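Local coordinates for calcium uptake protein 3, mitochondrial (Homo sapiens, PDB 6AGI) that senses mitochondrial calcium through its EF-hands and, as a disulfide-linked heterodimer with MICU1, stimulates or inhibits the mitochondrial calcium uniporter according to the calcium level, at residues D9-S14 against E147-M152; R17-F22 against T91-L96; A41-E46 against E243-S248. All coordinates share one frame; numbering follows the deposited sequence.

This EF-hand region of the protein begins with short helices that are tied, one after another, to later parts of the chain. The segment 9-14, which holds a tight turn, closes the loop of interaction 1 against the start of helix 147-158. Interaction 2, in which helix 14-22 meets helix 90-101, is nested inside that loop and touches interaction 1 through the packing of Asp9 on Arg17. Interaction 3 starts from the end of helix 35-43 and reaches helix 227-250, so its loop crosses the other two. Arg18 links interactions 2 and 3 by reaching backbone carbonyls of Ala41 and Asp45, whereas interactions 1 and 3 stay about 10 Å apart at their nearest atoms.

Interaction 1. Residues D9-S14 against E147-M152; sequences DLYATS and EEKRAM
Tyr11 and Arg150 bring their CA atoms to 6.7 Å of each other where a type I beta turn, running from Asp9 to Ala12 and closed by the bond from Ala12 N to Asp9 O, sits beside the first turn of helix 147-158. Tyr11 carries most of the contact. Its CG lies anti to the carbonyl carbon (chi1 -57°), which projects the ring from the turn to the helix. One face of the phenol is covered by the aliphatic part of Lys149: CB of Lys149 lies 4.2 Å from the centroid of the Tyr11 ring and 16° off its normal, a CH-pi contact displaced toward the rim. Further along the lysine, CD meets the far end of the same ring, 3.4 Å from Tyr11 CE2 and 3.6 Å from Tyr11 OH. A bend at chi4 of 41° then carries the ammonium group away from the turn. Arg150 is a looser neighbour, its CG standing obliquely to the ring at 4.5 Å from Tyr11 CD1. Its guanidinium looks elsewhere, with NH2 bonded to the carbonyl of Ile143, while the Tyr11 hydroxyl makes a weak hydrogen bond to Asp146, just before the helix. Lys149 also packs on Asp7 and Leu8, so its side chain lies against both helix 6-9 and the turn. No hydrogen bond spans the two segments. The join between the N-terminal turn and this helix therefore rests on hydrocarbon laid over an aromatic face, with the guanidinium and the hydroxyl turned to partners beyond the two segments and the ammonium led away from the turn.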
loop_
_atom_site.group_PDB
_atom_site.type_symbol
_atom_site.label_atom_id
_atom_site.label_comp_id
_atom_site.label_asym_id
_atom_site.label_seq_id
_atom_site.Cartn_x
_atom_site.Cartn_y
_atom_site.Cartn_z
ATOM N N ASP B 9 -10.877 -26.545 -16.870
ATOM C CA ASP B 9 -11.033 -25.673 -15.705
ATOM C C ASP B 9 -10.441 -26.304 -14.455
ATOM O O ASP B 9 -9.811 -25.620 -13.640
ATOM C CB ASP B 9 -12.508 -25.375 -15.466
ATOM C CG ASP B 9 -13.063 -24.409 -16.454
ATOM O OD1 ASP B 9 -12.379 -23.386 -16.722
ATOM O OD2 ASP B 9 -14.176 -24.697 -16.969
ATOM N N LEU B 10 -10.662 -27.607 -14.274
ATOM C CA LEU B 10 -10.176 -28.301 -13.091
ATOM C C LEU B 10 -8.673 -28.173 -12.949
ATOM O O LEU B 10 -8.149 -28.277 -11.835
ATOM C CB LEU B 10 -10.576 -29.780 -13.147
ATOM C CG LEU B 10 -12.072 -30.095 -13.106
ATOM C CD1 LEU B 10 -12.276 -31.559 -13.462
ATOM C CD2 LEU B 10 -12.693 -29.762 -11.737
ATOM N N TYR B 11 -7.978 -27.925 -14.048
ATOM C CA TYR B 11 -6.543 -27.720 -14.032
ATOM C C TYR B 11 -6.140 -26.245 -13.915
ATOM O O TYR B 11 -4.943 -25.957 -13.869
ATOM C CB TYR B 11 -5.945 -28.375 -15.284
ATOM C CG TYR B 11 -6.294 -29.850 -15.364
ATOM C CD1 TYR B 11 -5.509 -30.810 -14.730
ATOM C CD2 TYR B 11 -7.426 -30.281 -16.047
ATOM C CE1 TYR B 11 -5.835 -32.147 -14.782
ATOM C CE2 TYR B 11 -7.755 -31.625 -16.108
ATOM C CZ TYR B 11 -6.960 -32.553 -15.471
ATOM O OH TYR B 11 -7.289 -33.896 -15.526
ATOM N N ALA B 12 -7.088 -25.318 -13.767
ATOM C CA ALA B 12 -6.839 -23.890 -13.941
ATOM C C ALA B 12 -7.096 -23.080 -12.673
ATOM O O ALA B 12 -7.951 -23.427 -11.856
ATOM C CB ALA B 12 -7.729 -23.317 -15.064
ATOM N N THR B 13 -6.361 -21.977 -12.541
ATOM C CA THR B 13 -6.599 -20.925 -11.554
ATOM C C THR B 13 -7.883 -20.170 -11.864
ATOM O O THR B 13 -8.417 -20.241 -12.985
ATOM C CB THR B 13 -5.400 -19.974 -11.516
ATOM O OG1 THR B 13 -4.265 -20.690 -11.033
ATOM C CG2 THR B 13 -5.623 -18.761 -10.646
ATOM N N SER B 14 -8.409 -19.493 -10.828
ATOM C CA SER B 14 -9.512 -18.537 -10.974
ATOM C C SER B 14 -9.321 -17.622 -12.180
ATOM O O SER B 14 -10.181 -17.543 -13.060
ATOM C CB SER B 14 -9.633 -17.699 -9.702
ATOM O OG SER B 14 -10.047 -18.493 -8.582
ATOM N N GLU B 147 -0.200 -34.652 -17.617
ATOM C CA GLU B 147 0.696 -33.771 -18.349
ATOM C C GLU B 147 0.060 -33.301 -19.649
ATOM O O GLU B 147 0.226 -32.145 -20.034
ATOM C CB GLU B 147 2.028 -34.481 -18.596
ATOM C CG GLU B 147 2.959 -34.466 -17.374
ATOM C CD GLU B 147 2.665 -35.556 -16.305
ATOM O OE1 GLU B 147 1.742 -36.412 -16.466
ATOM O OE2 GLU B 147 3.390 -35.546 -15.285
ATOM N N GLU B 148 -0.661 -34.183 -20.352
ATOM C CA GLU B 148 -1.257 -33.787 -21.628
ATOM C C GLU B 148 -2.336 -32.725 -21.439
ATOM O O GLU B 148 -2.464 -31.805 -22.257
ATOM C CB GLU B 148 -1.821 -35.009 -22.346
ATOM C CG GLU B 148 -1.829 -34.856 -23.863
ATOM C CD GLU B 148 -3.055 -35.476 -24.525
ATOM O OE1 GLU B 148 -3.764 -36.266 -23.859
ATOM O OE2 GLU B 148 -3.306 -35.173 -25.715
ATOM N N LYS B 149 -3.117 -32.821 -20.366
ATOM C CA LYS B 149 -4.161 -31.821 -20.169
ATOM C C LYS B 149 -3.570 -30.511 -19.679
ATOM O O LYS B 149 -4.034 -29.431 -20.070
ATOM C CB LYS B 149 -5.240 -32.332 -19.209
ATOM C CG LYS B 149 -6.363 -33.036 -19.960
ATOM C CD LYS B 149 -7.578 -33.299 -19.105
ATOM C CE LYS B 149 -8.856 -33.308 -19.953
ATOM N NZ LYS B 149 -8.694 -34.009 -21.268
ATOM N N ARG B 150 -2.557 -30.585 -18.815
ATOM C CA ARG B 150 -1.828 -29.383 -18.425
ATOM C C ARG B 150 -1.164 -28.713 -19.629
ATOM O O ARG B 150 -1.151 -27.478 -19.742
ATOM C CB ARG B 150 -0.812 -29.734 -17.347
ATOM C CG ARG B 150 -1.401 -29.522 -15.988
ATOM C CD ARG B 150 -0.981 -30.602 -15.028
ATOM N NE ARG B 150 0.387 -30.373 -14.597
ATOM C CZ ARG B 150 1.204 -31.318 -14.153
ATOM N NH1 ARG B 150 0.800 -32.586 -14.047
ATOM N NH2 ARG B 150 2.430 -30.978 -13.798
ATOM N N ALA B 151 -0.601 -29.511 -20.531
ATOM C CA ALA B 151 -0.006 -28.960 -21.739
ATOM C C ALA B 151 -1.067 -28.294 -22.599
ATOM O O ALA B 151 -0.814 -27.245 -23.200
ATOM C CB ALA B 151 0.724 -30.049 -22.517
ATOM N N MET B 152 -2.263 -28.888 -22.681
ATOM C CA MET B 152 -3.313 -28.260 -23.477
ATOM C C MET B 152 -3.730 -26.924 -22.877
ATOM O O MET B 152 -3.929 -25.947 -23.604
ATOM C CB MET B 152 -4.517 -29.194 -23.601
ATOM C CG MET B 152 -5.219 -29.148 -24.962
ATOM S SD MET B 152 -6.682 -30.211 -24.937
ATOM C CE MET B 152 -5.992 -31.786 -24.383
#

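Interaction 2. Residues R17-F22 against T91-L96; sequences RRFRLF and TEYLFL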
loop_
_atom_site.group_PDB
_atom_site.type_symbol
_atom_site.label_atom_id
_atom_site.label_comp_id
_atom_site.label_asym_id
_atom_site.label_seq_id
_atom_site.Cartn_x
_atom_site.Cartn_y
_atom_site.Cartn_z
ATOM N N ARG B 17 -9.581 -19.542 -15.360
ATOM C CA ARG B 17 -10.961 -19.913 -15.645
ATOM C C ARG B 17 -11.766 -18.735 -16.183
ATOM O O ARG B 17 -12.569 -18.896 -17.114
ATOM C CB ARG B 17 -11.657 -20.454 -14.394
ATOM C CG ARG B 17 -11.415 -21.944 -14.113
ATOM C CD ARG B 17 -11.981 -22.425 -12.785
ATOM N NE ARG B 17 -11.132 -22.375 -11.598
ATOM C CZ ARG B 17 -11.485 -21.812 -10.445
ATOM N NH1 ARG B 17 -12.669 -21.223 -10.338
ATOM N NH2 ARG B 17 -10.661 -21.859 -9.401
ATOM N N ARG B 18 -11.554 -17.531 -15.615
ATOM C CA ARG B 18 -12.315 -16.360 -16.045
ATOM C C ARG B 18 -11.874 -15.881 -17.419
ATOM O O ARG B 18 -12.713 -15.501 -18.253
ATOM C CB ARG B 18 -12.175 -15.238 -15.031
ATOM C CG ARG B 18 -13.017 -14.010 -15.373
ATOM C CD ARG B 18 -13.431 -13.211 -14.127
ATOM N NE ARG B 18 -14.108 -11.959 -14.456
ATOM C CZ ARG B 18 -15.430 -11.797 -14.347
ATOM N NH1 ARG B 18 -16.172 -12.817 -13.931
ATOM N NH2 ARG B 18 -16.017 -10.639 -14.672
ATOM N N PHE B 19 -10.559 -15.848 -17.660
ATOM C CA PHE B 19 -10.068 -15.562 -19.000
ATOM C C PHE B 19 -10.761 -16.464 -20.004
ATOM O O PHE B 19 -11.324 -15.998 -21.005
ATOM C CB PHE B 19 -8.567 -15.781 -19.100
ATOM C CG PHE B 19 -8.036 -15.496 -20.464
ATOM C CD1 PHE B 19 -8.133 -14.237 -21.006
ATOM C CD2 PHE B 19 -7.559 -16.533 -21.259
ATOM C CE1 PHE B 19 -7.656 -13.973 -22.286
ATOM C CE2 PHE B 19 -7.097 -16.296 -22.537
ATOM C CZ PHE B 19 -7.141 -15.006 -23.066
ATOM N N ARG B 20 -10.745 -17.774 -19.728
ATOM C CA ARG B 20 -11.365 -18.719 -20.645
ATOM C C ARG B 20 -12.866 -18.480 -20.764
ATOM O O ARG B 20 -13.438 -18.661 -21.846
ATOM C CB ARG B 20 -11.085 -20.141 -20.187
ATOM C CG ARG B 20 -9.623 -20.562 -20.297
ATOM C CD ARG B 20 -9.462 -21.941 -19.707
ATOM N NE ARG B 20 -10.715 -22.659 -19.861
ATOM C CZ ARG B 20 -10.856 -23.783 -20.536
ATOM N NH1 ARG B 20 -9.817 -24.313 -21.150
ATOM N NH2 ARG B 20 -12.045 -24.356 -20.609
ATOM N N LEU B 21 -13.521 -18.071 -19.676
ATOM C CA LEU B 21 -14.961 -17.859 -19.738
ATOM C C LEU B 21 -15.313 -16.732 -20.697
ATOM O O LEU B 21 -16.256 -16.850 -21.491
ATOM C CB LEU B 21 -15.500 -17.541 -18.347
ATOM C CG LEU B 21 -16.993 -17.267 -18.237
ATOM C CD1 LEU B 21 -17.766 -18.550 -18.508
ATOM C CD2 LEU B 21 -17.304 -16.757 -16.875
ATOM N N PHE B 22 -14.564 -15.628 -20.639
ATOM C CA PHE B 22 -14.881 -14.483 -21.473
ATOM C C PHE B 22 -14.224 -14.511 -22.844
ATOM O O PHE B 22 -14.635 -13.742 -23.714
ATOM C CB PHE B 22 -14.510 -13.205 -20.747
ATOM C CG PHE B 22 -15.528 -12.785 -19.733
ATOM C CD1 PHE B 22 -16.620 -12.021 -20.112
ATOM C CD2 PHE B 22 -15.400 -13.138 -18.401
ATOM C CE1 PHE B 22 -17.552 -11.622 -19.193
ATOM C CE2 PHE B 22 -16.341 -12.729 -17.459
ATOM C CZ PHE B 22 -17.416 -11.978 -17.855
ATOM N N THR B 91 -1.817 -13.299 -20.682
ATOM C CA THR B 91 -0.867 -12.393 -20.043
ATOM C C THR B 91 -1.286 -10.945 -20.217
ATOM O O THR B 91 -1.195 -10.133 -19.289
ATOM C CB THR B 91 0.537 -12.616 -20.592
ATOM O OG1 THR B 91 0.803 -14.028 -20.669
ATOM C CG2 THR B 91 1.549 -11.922 -19.678
ATOM N N GLU B 92 -1.689 -10.601 -21.430
ATOM C CA GLU B 92 -2.067 -9.240 -21.760
ATOM C C GLU B 92 -3.291 -8.825 -20.942
ATOM O O GLU B 92 -3.377 -7.696 -20.434
ATOM C CB GLU B 92 -2.301 -9.249 -23.270
ATOM C CG GLU B 92 -2.117 -8.055 -24.094
ATOM C CD GLU B 92 -1.705 -8.481 -25.504
ATOM O OE1 GLU B 92 -0.533 -8.880 -25.706
ATOM O OE2 GLU B 92 -2.594 -8.523 -26.387
ATOM N N TYR B 93 -4.243 -9.750 -20.803
ATOM C CA TYR B 93 -5.361 -9.622 -19.877
ATOM C C TYR B 93 -4.883 -9.283 -18.472
ATOM O O TYR B 93 -5.406 -8.362 -17.828
ATOM C CB TYR B 93 -6.115 -10.944 -19.878
ATOM C CG TYR B 93 -7.202 -11.100 -18.852
ATOM C CD1 TYR B 93 -8.156 -10.108 -18.627
ATOM C CD2 TYR B 93 -7.218 -12.216 -18.036
ATOM C CE1 TYR B 93 -9.151 -10.290 -17.667
ATOM C CE2 TYR B 93 -8.176 -12.391 -17.090
ATOM C CZ TYR B 93 -9.145 -11.441 -16.902
ATOM O OH TYR B 93 -10.080 -11.690 -15.922
ATOM N N LEU B 94 -3.938 -10.084 -17.955
ATOM C CA LEU B 94 -3.372 -9.842 -16.625
ATOM C C LEU B 94 -2.775 -8.443 -16.525
ATOM O O LEU B 94 -3.036 -7.713 -15.562
ATOM C CB LEU B 94 -2.334 -10.917 -16.309
ATOM C CG LEU B 94 -2.860 -12.321 -16.016
ATOM C CD1 LEU B 94 -1.827 -13.183 -15.277
ATOM C CD2 LEU B 94 -4.187 -12.208 -15.203
ATOM N N PHE B 95 -1.950 -8.064 -17.505
ATOM C CA PHE B 95 -1.444 -6.695 -17.609
ATOM C C PHE B 95 -2.563 -5.662 -17.448
ATOM O O PHE B 95 -2.485 -4.779 -16.582
ATOM C CB PHE B 95 -0.740 -6.535 -18.954
ATOM C CG PHE B 95 -0.130 -5.177 -19.200
ATOM C CD1 PHE B 95 0.811 -4.649 -18.332
ATOM C CD2 PHE B 95 -0.479 -4.442 -20.329
ATOM C CE1 PHE B 95 1.393 -3.399 -18.586
ATOM C CE2 PHE B 95 0.087 -3.206 -20.577
ATOM C CZ PHE B 95 1.023 -2.688 -19.713
ATOM N N LEU B 96 -3.631 -5.778 -18.259
ATOM C CA LEU B 96 -4.704 -4.784 -18.222
ATOM C C LEU B 96 -5.405 -4.734 -16.860
ATOM O O LEU B 96 -5.626 -3.638 -16.303
ATOM C CB LEU B 96 -5.703 -5.100 -19.325
ATOM C CG LEU B 96 -5.121 -5.069 -20.733
ATOM C CD1 LEU B 96 -6.088 -5.637 -21.794
ATOM C CD2 LEU B 96 -4.771 -3.609 -21.031
HETATM O O HOH W 1 -11.935 -9.820 -14.897
#
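Phe19 and Tyr93 form the aromatic heart of a helix-helix packing contact, in which helix 14-22 lies against helix 90-101, which is followed by helix 104-114 and the calcium loop that starts at Asp115. The two side chains slide past each other in opposite directions. Their rings are neither stacked nor edge-to-face: the centroids are 5.6 Å apart and the planes differ by 31°. Tyr93 CG is anti to its own N (chi1 172°), and this lays the phenol alongside Phe19, with Tyr93 CD2 3.7 Å from Phe19 CD1. Farther out, Tyr93 CE2 rests 4.0 Å from Phe19 CB, so the tyrosine follows its partner back toward the backbone of helix 14-22. Met33 packs on both side chains, and Leu157 of helix 147-158 adds to the cover of Phe19. Helix 90-101 also meets the second subunit, where Leu94 and Phe95 pack on Ala319 and Met315 of that chain.

Tyr93 OH lies 3.8 Å from Arg18 CG, the arginine chain passing the phenol at about a right angle, with the guanidinium and ring planes 33° apart. Phe22 CE2 lies over the centre of one guanidinium face. NH1 and NH2 bond to the carbonyls of Asp45, Ala41 and Thr44, fixing the group at the end of helix 35-43, where the positive charge would be expected to suit the carbonyls. Replacing Tyr93 with an alanine would probably open a gap beside Phe19 and take from the bridging water its link to the second helix. That water lies in the plane of both flat groups, at the edge of each: it accepts from Arg18 NE at 3.1 Å and stands 2.8 Å from Tyr93 OH.

Interaction 3. Residues A41-E46 against E243-S248; sequences AVTTDE and EIEFLS
The carboxylate of Glu245 and the backbone carbonyl of Thr43 are the flat groups that meet here, with OE2 of Glu245 3.2 Å from Thr43 O. Both are acceptors, so this is a close approach and not a hydrogen bond. A bend at chi2 (-74°) folds the glutamate chain and brings OE2 toward Thr43. A third flat group, the Ile244 carbonyl, is engaged from opposite faces of its plane by Ser248: the hydroxyl OG donates to Ile244 O at 2.6 Å, tilted 33° from that plane, while the helical N-H of Ser248 comes from the other face.

Beside these polar groups the contact is apolar. Two branch methyls touch, Thr43 CG2 lying 3.8 Å from Ile244 CG2, and the side chains pass at about a right angle. The other branch of Thr43 turns back into its own helix, where OG1 bonds to the carbonyl of Ile39. Helix 227-250 has further partners: a salt bridge from Glu243 to Arg80, and Phe246 edge-to-face with Phe293 and Phe296 of degenerate EF-hand 2. The whole is surface packing of a helix C-terminus, at Thr43, on the flank of the long helix that precedes strand 255-256, which pairs antiparallel with strand 291-292 of degenerate EF-hand 2, consistent with the pairing of loops in EF-hand proteins.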
loop_
_atom_site.group_PDB
_atom_site.type_symbol
_atom_site.label_atom_id
_atom_site.label_comp_id
_atom_site.label_asym_id
_atom_site.label_seq_id
_atom_site.Cartn_x
_atom_site.Cartn_y
_atom_site.Cartn_z
ATOM N N ALA B 41 -15.438 -8.550 -19.440
ATOM C CA ALA B 41 -14.769 -9.259 -18.349
ATOM C C ALA B 41 -14.563 -8.372 -17.134
ATOM O O ALA B 41 -14.556 -8.866 -16.001
ATOM C CB ALA B 41 -13.418 -9.793 -18.817
ATOM N N VAL B 42 -14.395 -7.066 -17.335
ATOM C CA VAL B 42 -14.180 -6.165 -16.209
ATOM C C VAL B 42 -15.444 -5.418 -15.774
ATOM O O VAL B 42 -15.433 -4.787 -14.704
ATOM C CB VAL B 42 -13.012 -5.195 -16.488
ATOM C CG1 VAL B 42 -11.823 -5.995 -16.865
ATOM C CG2 VAL B 42 -13.329 -4.238 -17.601
ATOM N N THR B 43 -16.493 -5.385 -16.600
ATOM C CA THR B 43 -17.695 -4.642 -16.226
ATOM C C THR B 43 -18.881 -5.533 -15.876
ATOM O O THR B 43 -19.938 -5.005 -15.510
ATOM C CB THR B 43 -18.106 -3.657 -17.320
ATOM O OG1 THR B 43 -18.463 -4.375 -18.510
ATOM C CG2 THR B 43 -16.932 -2.713 -17.603
ATOM N N THR B 44 -18.771 -6.843 -16.065
ATOM C CA THR B 44 -19.903 -7.754 -15.985
ATOM C C THR B 44 -19.571 -8.818 -14.926
ATOM O O THR B 44 -18.530 -8.761 -14.274
ATOM C CB THR B 44 -20.182 -8.258 -17.410
ATOM O OG1 THR B 44 -20.756 -7.179 -18.148
ATOM C CG2 THR B 44 -21.144 -9.408 -17.503
ATOM N N ASP B 45 -20.451 -9.800 -14.760
ATOM C CA ASP B 45 -20.206 -10.943 -13.894
ATOM C C ASP B 45 -19.988 -12.219 -14.681
ATOM O O ASP B 45 -18.981 -12.898 -14.494
ATOM C CB ASP B 45 -21.386 -11.157 -12.932
ATOM C CG ASP B 45 -21.207 -10.436 -11.612
ATOM O OD1 ASP B 45 -20.143 -9.794 -11.417
ATOM O OD2 ASP B 45 -22.106 -10.571 -10.743
ATOM N N GLU B 46 -20.886 -12.541 -15.590
ATOM C CA GLU B 46 -20.733 -13.688 -16.461
ATOM C C GLU B 46 -21.168 -13.265 -17.849
ATOM O O GLU B 46 -21.936 -12.308 -18.000
ATOM C CB GLU B 46 -21.609 -14.860 -15.988
ATOM C CG GLU B 46 -23.102 -14.477 -15.905
ATOM C CD GLU B 46 -24.002 -15.556 -15.307
ATOM O OE1 GLU B 46 -23.479 -16.617 -14.904
ATOM O OE2 GLU B 46 -25.235 -15.329 -15.215
ATOM N N GLU B 243 -15.817 4.986 -17.347
ATOM C CA GLU B 243 -16.907 5.496 -18.183
ATOM C C GLU B 243 -17.937 4.415 -18.479
ATOM O O GLU B 243 -19.146 4.651 -18.366
ATOM C CB GLU B 243 -16.370 6.050 -19.503
ATOM C CG GLU B 243 -15.661 7.389 -19.410
ATOM C CD GLU B 243 -15.467 8.014 -20.768
ATOM O OE1 GLU B 243 -16.150 7.553 -21.713
ATOM O OE2 GLU B 243 -14.629 8.936 -20.894
ATOM N N ILE B 244 -17.482 3.219 -18.869
ATOM C CA ILE B 244 -18.433 2.174 -19.220
ATOM C C ILE B 244 -19.267 1.784 -18.008
ATOM O O ILE B 244 -20.479 1.563 -18.128
ATOM C CB ILE B 244 -17.712 0.969 -19.845
ATOM C CG1 ILE B 244 -17.213 1.346 -21.235
ATOM C CG2 ILE B 244 -18.635 -0.242 -19.932
ATOM C CD1 ILE B 244 -16.014 0.526 -21.729
ATOM N N GLU B 245 -18.661 1.710 -16.816
ATOM C CA GLU B 245 -19.499 1.353 -15.664
ATOM C C GLU B 245 -20.520 2.452 -15.375
ATOM O O GLU B 245 -21.741 2.200 -15.321
ATOM C CB GLU B 245 -18.626 1.103 -14.433
ATOM C CG GLU B 245 -18.305 -0.378 -14.090
ATOM C CD GLU B 245 -19.497 -1.152 -13.488
ATOM O OE1 GLU B 245 -19.941 -0.782 -12.369
ATOM O OE2 GLU B 245 -19.991 -2.120 -14.128
ATOM N N PHE B 246 -20.038 3.697 -15.271
ATOM C CA PHE B 246 -20.912 4.827 -14.973
ATOM C C PHE B 246 -22.078 4.880 -15.948
ATOM O O PHE B 246 -23.250 4.801 -15.545
ATOM C CB PHE B 246 -20.105 6.138 -15.008
ATOM C CG PHE B 246 -20.901 7.343 -14.590
ATOM C CD1 PHE B 246 -21.064 7.658 -13.252
ATOM C CD2 PHE B 246 -21.500 8.152 -15.534
ATOM C CE1 PHE B 246 -21.834 8.761 -12.849
ATOM C CE2 PHE B 246 -22.256 9.257 -15.143
ATOM C CZ PHE B 246 -22.429 9.559 -13.795
ATOM N N LEU B 247 -21.757 4.904 -17.246
ATOM C CA LEU B 247 -22.769 4.971 -18.292
ATOM C C LEU B 247 -23.676 3.749 -18.260
ATOM O O LEU B 247 -24.851 3.837 -18.631
ATOM C CB LEU B 247 -22.072 5.083 -19.650
ATOM C CG LEU B 247 -21.332 6.379 -20.014
ATOM C CD1 LEU B 247 -20.412 6.172 -21.216
ATOM C CD2 LEU B 247 -22.302 7.493 -20.308
ATOM N N SER B 248 -23.147 2.595 -17.846
ATOM C CA SER B 248 -23.983 1.421 -17.647
ATOM C C SER B 248 -25.043 1.663 -16.591
ATOM O O SER B 248 -26.027 0.912 -16.539
ATOM C CB SER B 248 -23.140 0.203 -17.259
ATOM O OG SER B 248 -22.334 -0.244 -18.341
#